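Sporulation-control protein spo0M (Bacillus subtilis, PDB 5CL2) controls the expression of spo0A and is required for the cell to pass the morphological stage 0 of sporulation. Local coordinates at residues 25-30 with 89-94. Residues are numbered along the deposited sequence; the frame is centred on the assembly and turned at random.
Sequences EEVQGT and FTFTLP
Val27 and Phe91, and two residues along, Gly29 and Phe89, are the hydrogen-bonded pairs of an antiparallel ladder between strands 26-30 and 89-92. Val27 N reaches Phe91 O at 2.8 Å, and Phe91 N answers to Val27 O; Gly29 and Phe89 exchange the same two bonds. Beyond the strand ends, Leu93 N adds one more bond, to Glu25 O (3.1 Å), carrying the pairing into the loop.

On the buried face, both phenylalanines lean across to the partner strand. In each, CG sits between the backbone N and the carbonyl carbon (chi1 66° in Phe89, 70° in Phe91), which lays the ring under the residue opposite. Val27 CB stands over the Phe91 ring, 3.9 Å from its centroid, a CH-pi contact. Gly29 CA lies likewise over the Phe89 ring, 4.0 Å from its centroid; with no side chain on Gly29, the ring lies directly against the backbone. Val27 CG2 also meets Leu93 CD1 at 3.7 Å.

The other face is polar and largely exposed: Thr90 OG1 donates to Glu26 OE1 at 2.7 Å, approaching from above the carboxylate plane in a diagonal link between strands.

Strand 11-16 flanks 26-34 on its other side, completing a three-stranded sheet, consistent with the arrestin-like fold of this family. Phe89 and Phe91 meet Phe71 of strand 60-79, and Phe89 rests on Leu47 and Leu93 on Leu49, both of strand 40-57, joining this sheet to the facing one.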
loop_
_atom_site.group_PDB
_atom_site.type_symbol
_atom_site.label_atom_id
_atom_site.label_comp_id
_atom_site.label_asym_id
_atom_site.label_seq_id
_atom_site.Cartn_x
_atom_site.Cartn_y
_atom_site.Cartn_z
ATOM N N GLU A 25 16.652 -6.870 -2.506
ATOM C CA GLU A 25 17.613 -7.621 -3.287
ATOM C C GLU A 25 16.921 -8.206 -4.514
ATOM O O GLU A 25 15.717 -8.467 -4.493
ATOM C CB GLU A 25 18.249 -8.715 -2.424
ATOM C CG GLU A 25 19.228 -9.646 -3.156
ATOM C CD GLU A 25 20.226 -10.325 -2.220
ATOM O OE1 GLU A 25 20.055 -10.241 -0.974
ATOM O OE2 GLU A 25 21.189 -10.930 -2.747
ATOM N N GLU A 26 17.684 -8.386 -5.589
ATOM C CA GLU A 26 17.169 -8.976 -6.819
ATOM C C GLU A 26 17.221 -10.492 -6.786
ATOM O O GLU A 26 18.269 -11.078 -6.535
ATOM C CB GLU A 26 17.967 -8.497 -8.020
ATOM C CG GLU A 26 17.263 -7.480 -8.887
ATOM C CD GLU A 26 17.889 -7.448 -10.258
ATOM O OE1 GLU A 26 18.573 -8.440 -10.594
ATOM O OE2 GLU A 26 17.718 -6.449 -10.992
ATOM N N VAL A 27 16.079 -11.123 -7.016
ATOM C CA VAL A 27 16.008 -12.569 -7.185
ATOM C C VAL A 27 16.221 -12.935 -8.665
ATOM O O VAL A 27 15.562 -12.383 -9.560
ATOM C CB VAL A 27 14.662 -13.139 -6.690
ATOM C CG1 VAL A 27 14.634 -14.672 -6.832
ATOM C CG2 VAL A 27 14.400 -12.723 -5.245
ATOM N N GLN A 28 17.166 -13.838 -8.919
ATOM C CA GLN A 28 17.394 -14.319 -10.279
ATOM C C GLN A 28 17.213 -15.817 -10.383
ATOM O O GLN A 28 17.494 -16.568 -9.448
ATOM C CB GLN A 28 18.787 -13.951 -10.758
ATOM C CG GLN A 28 19.313 -12.655 -10.199
ATOM C CD GLN A 28 20.633 -12.279 -10.820
ATOM O OE1 GLN A 28 21.037 -12.870 -11.818
ATOM N NE2 GLN A 28 21.313 -11.294 -10.243
ATOM N N GLY A 29 16.757 -16.270 -11.538
ATOM C CA GLY A 29 16.632 -17.705 -11.708
ATOM C C GLY A 29 16.248 -18.080 -13.110
ATOM O O GLY A 29 16.298 -17.263 -14.031
ATOM N N THR A 30 15.866 -19.335 -13.267
ATOM C CA THR A 30 15.465 -19.839 -14.557
ATOM C C THR A 30 14.266 -20.738 -14.387
ATOM O O THR A 30 14.237 -21.555 -13.483
ATOM C CB THR A 30 16.623 -20.608 -15.229
ATOM O OG1 THR A 30 17.714 -19.708 -15.459
ATOM C CG2 THR A 30 16.185 -21.231 -16.547
ATOM N N PHE A 89 14.945 -15.271 -15.582
ATOM C CA PHE A 89 14.180 -14.138 -15.071
ATOM C C PHE A 89 14.877 -13.422 -13.922
ATOM O O PHE A 89 15.753 -13.985 -13.236
ATOM C CB PHE A 89 12.805 -14.603 -14.598
ATOM C CG PHE A 89 12.865 -15.527 -13.397
ATOM C CD1 PHE A 89 12.913 -15.010 -12.095
ATOM C CD2 PHE A 89 12.917 -16.912 -13.571
ATOM C CE1 PHE A 89 12.995 -15.858 -10.998
ATOM C CE2 PHE A 89 12.997 -17.768 -12.482
ATOM C CZ PHE A 89 13.037 -17.242 -11.192
ATOM N N THR A 90 14.428 -12.189 -13.682
ATOM C CA THR A 90 14.859 -11.423 -12.533
ATOM C C THR A 90 13.711 -10.535 -12.008
ATOM O O THR A 90 12.913 -9.983 -12.785
ATOM C CB THR A 90 16.106 -10.572 -12.893
ATOM O OG1 THR A 90 16.684 -10.021 -11.706
ATOM C CG2 THR A 90 15.746 -9.450 -13.842
ATOM N N PHE A 91 13.622 -10.402 -10.685
ATOM C CA PHE A 91 12.661 -9.463 -10.100
ATOM C C PHE A 91 13.174 -8.987 -8.765
ATOM O O PHE A 91 14.006 -9.631 -8.141
ATOM C CB PHE A 91 11.268 -10.093 -9.943
ATOM C CG PHE A 91 11.190 -11.171 -8.879
ATOM C CD1 PHE A 91 11.490 -12.503 -9.190
ATOM C CD2 PHE A 91 10.767 -10.868 -7.590
ATOM C CE1 PHE A 91 11.413 -13.505 -8.233
ATOM C CE2 PHE A 91 10.679 -11.860 -6.614
ATOM C CZ PHE A 91 10.999 -13.185 -6.937
ATOM N N THR A 92 12.670 -7.853 -8.319
ATOM C CA THR A 92 13.116 -7.320 -7.061
ATOM C C THR A 92 12.149 -7.711 -5.966
ATOM O O THR A 92 10.936 -7.570 -6.125
ATOM C CB THR A 92 13.251 -5.806 -7.141
ATOM O OG1 THR A 92 14.066 -5.485 -8.273
ATOM C CG2 THR A 92 13.887 -5.251 -5.873
ATOM N N LEU A 93 12.697 -8.211 -4.866
ATOM C CA LEU A 93 11.922 -8.507 -3.666
ATOM C C LEU A 93 11.388 -7.199 -3.102
ATOM O O LEU A 93 12.174 -6.338 -2.693
ATOM C CB LEU A 93 12.802 -9.211 -2.642
ATOM C CG LEU A 93 12.260 -10.371 -1.817
ATOM C CD1 LEU A 93 12.000 -11.553 -2.702
ATOM C CD2 LEU A 93 13.235 -10.737 -0.703
ATOM N N PRO A 94 10.054 -7.043 -3.074
ATOM C CA PRO A 94 9.428 -5.824 -2.526
ATOM C C PRO A 94 9.902 -5.548 -1.100
ATOM O O PRO A 94 10.251 -6.491 -0.397
ATOM C CB PRO A 94 7.929 -6.139 -2.554
ATOM C CG PRO A 94 7.798 -7.185 -3.675
ATOM C CD PRO A 94 9.074 -8.000 -3.632
#